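Local coordinates for cortical-lytic enzyme (Clostridium perfringens, PDB 5JIP), which probably acts as a muramidase of glycoside hydrolase family 25 that cleaves cortex peptidoglycan during spore germination and carries a bound magnesium ion, at residues Lys297-Ala302 against Lys311-Tyr316. Residues are numbered along the deposited sequence; the frame is centred on the assembly and turned at random.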
loop_
_atom_site.group_PDB
_atom_site.type_symbol
_atom_site.label_atom_id
_atom_site.label_comp_id
_atom_site.label_asym_id
_atom_site.label_seq_id
_atom_site.Cartn_x
_atom_site.Cartn_y
_atom_site.Cartn_z
ATOM N N LYS A 297 -9.913 -1.855 -24.121
ATOM C CA LYS A 297 -10.256 -1.017 -22.980
ATOM C C LYS A 297 -9.145 -1.075 -21.940
ATOM O O LYS A 297 -8.849 -2.145 -21.380
ATOM C CB LYS A 297 -11.582 -1.415 -22.337
ATOM C CG LYS A 297 -11.963 -0.430 -21.217
ATOM C CD LYS A 297 -13.320 -0.732 -20.562
ATOM C CE LYS A 297 -13.297 -2.048 -19.848
ATOM N NZ LYS A 297 -14.417 -2.122 -18.850
ATOM N N ILE A 298 -8.563 0.079 -21.669
ATOM C CA ILE A 298 -7.633 0.251 -20.566
ATOM C C ILE A 298 -8.404 0.907 -19.426
ATOM O O ILE A 298 -9.114 1.899 -19.634
ATOM C CB ILE A 298 -6.429 1.107 -20.987
ATOM C CG1 ILE A 298 -5.725 0.524 -22.232
ATOM C CG2 ILE A 298 -5.456 1.251 -19.821
ATOM C CD1 ILE A 298 -5.087 -0.865 -22.042
ATOM N N SER A 299 -8.301 0.348 -18.223
ATOM C CA SER A 299 -8.960 0.960 -17.078
ATOM C C SER A 299 -8.048 0.903 -15.859
ATOM O O SER A 299 -7.123 0.084 -15.777
ATOM C CB SER A 299 -10.296 0.288 -16.755
ATOM O OG SER A 299 -10.100 -1.074 -16.490
ATOM N N ILE A 300 -8.337 1.764 -14.894
ATOM C CA ILE A 300 -7.461 1.888 -13.741
ATOM C C ILE A 300 -8.274 2.283 -12.519
ATOM O O ILE A 300 -9.282 2.986 -12.620
ATOM C CB ILE A 300 -6.345 2.908 -14.043
ATOM C CG1 ILE A 300 -5.253 2.871 -12.971
ATOM C CG2 ILE A 300 -6.948 4.313 -14.189
ATOM C CD1 ILE A 300 -4.031 3.698 -13.289
ATOM N N GLU A 301 -7.805 1.832 -11.349
ATOM C CA GLU A 301 -8.320 2.265 -10.060
ATOM C C GLU A 301 -7.154 2.603 -9.134
ATOM O O GLU A 301 -6.123 1.920 -9.129
ATOM C CB GLU A 301 -9.210 1.177 -9.426
ATOM C CG GLU A 301 -8.442 -0.122 -9.075
ATOM C CD GLU A 301 -9.352 -1.293 -8.751
ATOM O OE1 GLU A 301 -10.591 -1.168 -8.914
ATOM O OE2 GLU A 301 -8.810 -2.365 -8.341
ATOM N N ALA A 302 -7.324 3.665 -8.357
ATOM C CA ALA A 302 -6.440 3.910 -7.232
ATOM C C ALA A 302 -6.927 3.125 -6.018
ATOM O O ALA A 302 -8.096 2.750 -5.923
ATOM C CB ALA A 302 -6.379 5.393 -6.907
ATOM N N LYS A 311 -14.115 4.704 -6.687
ATOM C CA LYS A 311 -15.467 4.200 -6.906
ATOM C C LYS A 311 -15.646 3.744 -8.342
ATOM O O LYS A 311 -16.266 2.704 -8.603
ATOM C CB LYS A 311 -16.491 5.273 -6.559
ATOM C CG LYS A 311 -17.936 4.771 -6.609
ATOM C CD LYS A 311 -18.929 5.895 -6.225
ATOM C CE LYS A 311 -20.375 5.399 -6.227
ATOM N NZ LYS A 311 -20.886 5.268 -7.602
ATOM N N GLU A 312 -15.110 4.510 -9.282
ATOM C CA GLU A 312 -15.194 4.212 -10.698
ATOM C C GLU A 312 -13.792 3.993 -11.262
ATOM O O GLU A 312 -12.821 4.627 -10.834
ATOM C CB GLU A 312 -15.894 5.359 -11.471
ATOM C CG GLU A 312 -17.259 5.803 -10.882
ATOM C CD GLU A 312 -18.344 4.721 -10.904
ATOM O OE1 GLU A 312 -18.155 3.660 -11.546
ATOM O OE2 GLU A 312 -19.406 4.934 -10.268
ATOM N N ARG A 313 -13.700 3.102 -12.241
ATOM C CA ARG A 313 -12.459 2.897 -12.985
ATOM C C ARG A 313 -12.445 3.795 -14.213
ATOM O O ARG A 313 -13.244 3.613 -15.135
ATOM C CB ARG A 313 -12.309 1.442 -13.388
ATOM C CG ARG A 313 -12.089 0.534 -12.218
ATOM C CD ARG A 313 -11.816 -0.855 -12.681
ATOM N NE ARG A 313 -11.562 -1.741 -11.555
ATOM C CZ ARG A 313 -11.570 -3.061 -11.636
ATOM N NH1 ARG A 313 -11.791 -3.653 -12.803
ATOM N NH2 ARG A 313 -11.344 -3.784 -10.547
ATOM N N THR A 314 -11.531 4.754 -14.229
ATOM C CA THR A 314 -11.328 5.580 -15.407
ATOM C C THR A 314 -10.884 4.701 -16.566
ATOM O O THR A 314 -10.086 3.777 -16.395
ATOM C CB THR A 314 -10.284 6.649 -15.119
ATOM O OG1 THR A 314 -10.708 7.460 -14.010
ATOM C CG2 THR A 314 -10.055 7.535 -16.337
ATOM N N GLU A 315 -11.417 4.989 -17.752
ATOM C CA GLU A 315 -11.225 4.164 -18.936
ATOM C C GLU A 315 -10.557 4.965 -20.043
ATOM O O GLU A 315 -10.741 6.181 -20.153
ATOM C CB GLU A 315 -12.539 3.663 -19.531
ATOM C CG GLU A 315 -13.343 2.772 -18.693
ATOM C CD GLU A 315 -14.643 2.420 -19.394
ATOM O OE1 GLU A 315 -14.871 2.925 -20.525
ATOM O OE2 GLU A 315 -15.420 1.638 -18.824
ATOM N N TYR A 316 -9.820 4.249 -20.887
ATOM C CA TYR A 316 -9.265 4.803 -22.114
ATOM C C TYR A 316 -9.381 3.726 -23.187
ATOM O O TYR A 316 -8.825 2.638 -23.026
ATOM C CB TYR A 316 -7.812 5.240 -21.916
ATOM C CG TYR A 316 -7.254 5.950 -23.119
ATOM C CD1 TYR A 316 -6.756 5.239 -24.191
ATOM C CD2 TYR A 316 -7.264 7.324 -23.192
ATOM C CE1 TYR A 316 -6.264 5.885 -25.309
ATOM C CE2 TYR A 316 -6.765 7.982 -24.293
ATOM C CZ TYR A 316 -6.265 7.254 -25.354
ATOM O OH TYR A 316 -5.774 7.894 -26.474
HETATM O O HOH W 1 -12.387 -2.297 -15.630
#
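A side-on salt bridge joins Glu301 to Arg313, which lies just before strand 314-318, in the beta hairpin that this strand forms with 296-304 in an antiparallel sheet beyond the TIM-barrel-like part of the chain. Both NE (2.9 Å) and NH2 (3.2 Å) of Arg313 donate to the same atom, Glu301 OE1, which lies near the guanidinium plane but is approached from above its own carboxylate plane; the two planes stand 75° apart. OE1 also pairs with Arg143, while OE2 is held by Asn263, so the buried carboxylate is satisfied at both oxygens; the two arginines, helped by the Asn263 amide, would be expected to favour its ionised form. The extended Arg313 chain carries its guanidinium to a cation-pi contact with Phe265 of strand 259-266, on the far side of 296-304. In the guanidinium plane, a water bridges Arg313 NH1 (3.2 Å, water accepting) and Ser299 OG (2.7 Å).

Ile298 and Tyr316 form a hydrogen-bonded pair, with Ile298 N to Tyr316 O at 2.9 Å and Tyr316 N to Ile298 O at 2.8 Å. The hydrogen bond from Ile300 N to Thr314 O (3.1 Å) is more bent, with an N-H...O angle of 138°. Lys297 CD lies over the Glu315 carboxylate, their salt bridge being long; NZ has Asp268 as its stronger partner. On the face of Ile298 and Tyr316, Thr314 OG1 bonds Val235 O, and Ile300 CG2 sits 4.2 Å from Thr314 CB.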